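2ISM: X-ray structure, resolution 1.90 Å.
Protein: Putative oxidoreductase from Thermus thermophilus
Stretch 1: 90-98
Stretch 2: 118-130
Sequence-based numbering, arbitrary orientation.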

# COMPACT_ATOMS: atom_id res chain seq x y z
N PRO B 90 -27.97 -9.12 7.75
CA PRO B 90 -27.59 -10.24 6.88
C PRO B 90 -28.17 -9.92 5.51
O PRO B 90 -29.29 -10.31 5.21
CB PRO B 90 -28.24 -11.43 7.55
CG PRO B 90 -29.53 -10.84 8.00
CD PRO B 90 -29.09 -9.52 8.62
N TYR B 91 -27.40 -9.24 4.68
CA TYR B 91 -27.90 -8.88 3.36
C TYR B 91 -26.74 -8.71 2.39
O TYR B 91 -25.74 -8.06 2.70
CB TYR B 91 -28.84 -7.67 3.26
CG TYR B 91 -30.10 -7.84 4.10
CD1 TYR B 91 -31.06 -8.79 3.75
CD2 TYR B 91 -30.30 -7.07 5.24
CE1 TYR B 91 -32.20 -8.97 4.54
CE2 TYR B 91 -31.44 -7.25 6.04
CZ TYR B 91 -32.38 -8.20 5.67
OH TYR B 91 -33.50 -8.39 6.45
N VAL B 92 -26.88 -9.32 1.22
CA VAL B 92 -25.90 -9.24 0.16
C VAL B 92 -26.64 -8.60 -1.01
O VAL B 92 -27.70 -9.09 -1.43
CB VAL B 92 -25.39 -10.64 -0.27
CG1 VAL B 92 -24.45 -10.51 -1.47
CG2 VAL B 92 -24.66 -11.31 0.89
N TYR B 93 -26.10 -7.50 -1.54
CA TYR B 93 -26.75 -6.82 -2.65
C TYR B 93 -26.14 -7.25 -3.97
O TYR B 93 -24.94 -7.53 -4.05
CB TYR B 93 -26.62 -5.30 -2.48
CG TYR B 93 -27.44 -4.77 -1.32
CD1 TYR B 93 -28.61 -4.04 -1.54
CD2 TYR B 93 -27.06 -5.02 -0.00
CE1 TYR B 93 -29.38 -3.58 -0.49
CE2 TYR B 93 -27.83 -4.56 1.07
CZ TYR B 93 -28.98 -3.84 0.82
OH TYR B 93 -29.75 -3.40 1.87
N ALA B 94 -26.97 -7.32 -5.00
CA ALA B 94 -26.50 -7.72 -6.31
C ALA B 94 -27.28 -6.99 -7.39
O ALA B 94 -28.48 -6.74 -7.23
CB ALA B 94 -26.66 -9.23 -6.49
N TYR B 95 -26.59 -6.66 -8.47
CA TYR B 95 -27.18 -5.97 -9.62
C TYR B 95 -27.33 -7.04 -10.70
O TYR B 95 -26.35 -7.71 -11.02
CB TYR B 95 -26.22 -4.88 -10.12
CG TYR B 95 -26.75 -4.01 -11.24
CD1 TYR B 95 -27.06 -2.66 -11.02
CD2 TYR B 95 -26.90 -4.51 -12.54
CE1 TYR B 95 -27.50 -1.84 -12.06
CE2 TYR B 95 -27.35 -3.70 -13.59
CZ TYR B 95 -27.65 -2.36 -13.34
OH TYR B 95 -28.07 -1.54 -14.36
N ARG B 96 -28.53 -7.20 -11.25
CA ARG B 96 -28.71 -8.22 -12.29
C ARG B 96 -29.70 -7.83 -13.37
O ARG B 96 -30.61 -7.02 -13.15
CB ARG B 96 -29.18 -9.54 -11.67
CG ARG B 96 -30.61 -9.48 -11.11
CD ARG B 96 -31.19 -10.86 -10.85
NE ARG B 96 -32.51 -10.78 -10.22
CZ ARG B 96 -33.27 -11.83 -9.94
NH1 ARG B 96 -32.86 -13.06 -10.23
NH2 ARG B 96 -34.45 -11.65 -9.34
N THR B 97 -29.51 -8.42 -14.55
CA THR B 97 -30.41 -8.21 -15.68
C THR B 97 -31.35 -9.41 -15.60
O THR B 97 -30.89 -10.56 -15.57
CB THR B 97 -29.66 -8.26 -17.03
OG1 THR B 97 -28.46 -7.48 -16.94
CG2 THR B 97 -30.55 -7.69 -18.14
N VAL B 98 -32.66 -9.16 -15.54
CA VAL B 98 -33.61 -10.26 -15.45
C VAL B 98 -34.62 -10.18 -16.60
O VAL B 98 -34.90 -9.10 -17.12
CB VAL B 98 -34.36 -10.23 -14.08
CG1 VAL B 98 -35.37 -9.10 -14.05
CG2 VAL B 98 -35.03 -11.58 -13.83
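Stretch 2 (118-130) VLDRVVLDGIPAR

Stretch 2 runs alongside stretch 1 in the same direction: the nearest CA pairs climb together, from Tyr91 and Asp120 at 8.2 Å between their CA atoms, through Tyr93 and Val123 at 8.5 Å, to Thr97 and Ala129, whose CA atoms are 7.1 Å apart. These spacings are too wide for paired strands, and no hydrogen bond links the two segments directly. They meet through side chains, and together bury 369 Å² of surface. Stretch 1 is extended, with a strand through Val98, whereas stretch 2 is strand as far as about Val122, turns a corner at Val123 and Leu124, and resumes as a short strand around Gly126.

Val118 opens stretch 2 without touching its partner. At Leu119 the CA-to-CB bond points sideways, but the end of the side chain comes nearer, and CD1 lies 3.8 Å from NH2 of Arg96. The long arginine does much of the reaching: its own CA-to-CB bond points away, yet the chain is extended beyond chi1, with chi2 and chi3 both t, and carries the guanidinium to the leucine. A methyl group can pack against this flat cation without competing for its hydrogen bonds, and NH1 is satisfied elsewhere in the structure.

Asp120 points toward stretch 1 and supplies the polar contact. Its OD2 approaches CE1 of Tyr91 at 3.6 Å, while water 1 bridges the two side chains, donating a hydrogen bond to Asp120 OD1 over 2.7 Å and bonding to Tyr91 OH at 2.8 Å. A carboxylate suits this partly exposed site, where it can accept from solvent and engage the tyrosine hydroxyl through it.

Arg121 and Val122 make no contact across the gap. Val123, at the corner, again points toward stretch 1, and its CG2 packs 3.8 Å from CE1 of Tyr93. A compact branched side chain presents a methyl to the aromatic ring here, while the tyrosine hydroxyl finds its hydrogen bond elsewhere.

Leu124 is buried but out of reach of stretch 1. Asp125 then turns its carboxylate back on its own chain: Gly126 N donates to Asp125 OD1 over 2.8 Å. Gly126 has phi/psi of 92°/12°, where a CB would be jammed against the carbonyl oxygen of Asp125, so the backbone itself calls for glycine.

Ile127 brings the chain back into contact. Its side chain points toward stretch 1 and covers Tyr95, with CD1 3.7 Å from the ring atom CE1 and CG2 3.4 Å from OH. Chi1 is m and chi2 is t; both CG2 and CD1 reach the tyrosine, and a branched apolar residue suits this buried place beside the aromatic side chain. Pro128 points away, but Ala129 points toward stretch 1 and sets CB 4.0 Å from CG2 of Thr97. Two small methyl groups suit this meeting, where the backbones come closest among the paired positions. Arg130, exposed and pointing away, closes the stretch beyond the contact.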

# COMPACT_ATOMS: atom_id res chain seq x y z
N VAL B 118 -30.15 -16.49 -0.05
CA VAL B 118 -31.41 -16.68 -0.75
C VAL B 118 -32.06 -15.34 -1.01
O VAL B 118 -32.02 -14.44 -0.17
CB VAL B 118 -32.40 -17.58 0.06
CG1 VAL B 118 -31.86 -19.00 0.15
CG2 VAL B 118 -32.62 -17.01 1.45
N LEU B 119 -32.66 -15.20 -2.19
CA LEU B 119 -33.32 -13.97 -2.58
C LEU B 119 -34.23 -13.46 -1.48
O LEU B 119 -35.07 -14.19 -0.96
CB LEU B 119 -34.15 -14.19 -3.85
CG LEU B 119 -33.90 -13.26 -5.05
CD1 LEU B 119 -35.01 -13.48 -6.07
CD2 LEU B 119 -33.88 -11.81 -4.60
N ASP B 120 -34.06 -12.19 -1.11
CA ASP B 120 -34.88 -11.58 -0.08
C ASP B 120 -35.93 -10.73 -0.79
O ASP B 120 -37.13 -10.97 -0.66
CB ASP B 120 -34.03 -10.72 0.85
CG ASP B 120 -34.86 -9.94 1.85
OD1 ASP B 120 -35.71 -10.55 2.52
OD2 ASP B 120 -34.66 -8.71 1.96
N ARG B 121 -35.48 -9.73 -1.54
CA ARG B 121 -36.40 -8.87 -2.27
C ARG B 121 -35.68 -7.94 -3.25
O ARG B 121 -34.45 -7.78 -3.19
CB ARG B 121 -37.22 -8.02 -1.30
CG ARG B 121 -36.50 -6.82 -0.73
CD ARG B 121 -37.49 -5.87 -0.07
NE ARG B 121 -37.10 -4.47 -0.21
CZ ARG B 121 -36.31 -3.83 0.65
NH1 ARG B 121 -35.84 -4.45 1.72
NH2 ARG B 121 -36.01 -2.56 0.44
N VAL B 122 -36.44 -7.34 -4.15
CA VAL B 122 -35.89 -6.41 -5.12
C VAL B 122 -35.77 -5.07 -4.39
O VAL B 122 -36.70 -4.64 -3.71
CB VAL B 122 -36.82 -6.25 -6.34
CG1 VAL B 122 -36.23 -5.25 -7.33
CG2 VAL B 122 -37.01 -7.60 -7.02
N VAL B 123 -34.61 -4.43 -4.53
CA VAL B 123 -34.34 -3.15 -3.88
C VAL B 123 -34.70 -1.98 -4.79
O VAL B 123 -35.23 -0.97 -4.33
CB VAL B 123 -32.85 -3.07 -3.49
CG1 VAL B 123 -32.53 -1.72 -2.89
CG2 VAL B 123 -32.52 -4.18 -2.51
N LEU B 124 -34.41 -2.12 -6.08
CA LEU B 124 -34.74 -1.11 -7.08
C LEU B 124 -34.96 -1.87 -8.38
O LEU B 124 -34.08 -2.60 -8.84
CB LEU B 124 -33.60 -0.10 -7.27
CG LEU B 124 -33.84 0.88 -8.42
CD1 LEU B 124 -35.15 1.63 -8.20
CD2 LEU B 124 -32.69 1.88 -8.53
N ASP B 125 -36.14 -1.70 -8.97
CA ASP B 125 -36.49 -2.39 -10.21
C ASP B 125 -36.72 -1.40 -11.35
O ASP B 125 -36.95 -0.21 -11.12
CB ASP B 125 -37.77 -3.21 -9.97
CG ASP B 125 -37.87 -4.41 -10.90
OD1 ASP B 125 -36.98 -4.58 -11.75
OD2 ASP B 125 -38.84 -5.19 -10.76
N GLY B 126 -36.63 -1.88 -12.59
CA GLY B 126 -36.90 -1.01 -13.72
C GLY B 126 -35.75 -0.27 -14.37
O GLY B 126 -35.99 0.65 -15.16
N ILE B 127 -34.52 -0.62 -14.04
CA ILE B 127 -33.39 0.04 -14.68
C ILE B 127 -33.39 -0.46 -16.12
O ILE B 127 -33.62 -1.64 -16.37
CB ILE B 127 -32.06 -0.34 -14.00
CG1 ILE B 127 -32.08 0.10 -12.53
CG2 ILE B 127 -30.89 0.31 -14.74
CD1 ILE B 127 -30.89 -0.40 -11.73
N PRO B 128 -33.17 0.45 -17.09
CA PRO B 128 -33.16 0.04 -18.50
C PRO B 128 -32.29 -1.16 -18.87
O PRO B 128 -31.20 -1.35 -18.34
CB PRO B 128 -32.71 1.31 -19.22
CG PRO B 128 -33.27 2.40 -18.35
CD PRO B 128 -32.96 1.90 -16.96
N ALA B 129 -32.81 -1.95 -19.80
CA ALA B 129 -32.12 -3.11 -20.35
C ALA B 129 -32.78 -3.34 -21.71
O ALA B 129 -33.95 -3.01 -21.90
CB ALA B 129 -32.32 -4.33 -19.47
N ARG B 130 -32.02 -3.86 -22.67
CA ARG B 130 -32.56 -4.13 -24.00
C ARG B 130 -32.15 -5.54 -24.42
O ARG B 130 -31.21 -6.10 -23.88
CB ARG B 130 -32.07 -3.09 -25.01
CG ARG B 130 -32.72 -1.71 -24.85
CD ARG B 130 -34.24 -1.81 -24.96
NE ARG B 130 -34.92 -0.53 -24.73
CZ ARG B 130 -36.23 -0.42 -24.52
NH1 ARG B 130 -37.01 -1.50 -24.50
NH2 ARG B 130 -36.78 0.78 -24.33
O HOH W 1 -35.70 -9.29 4.92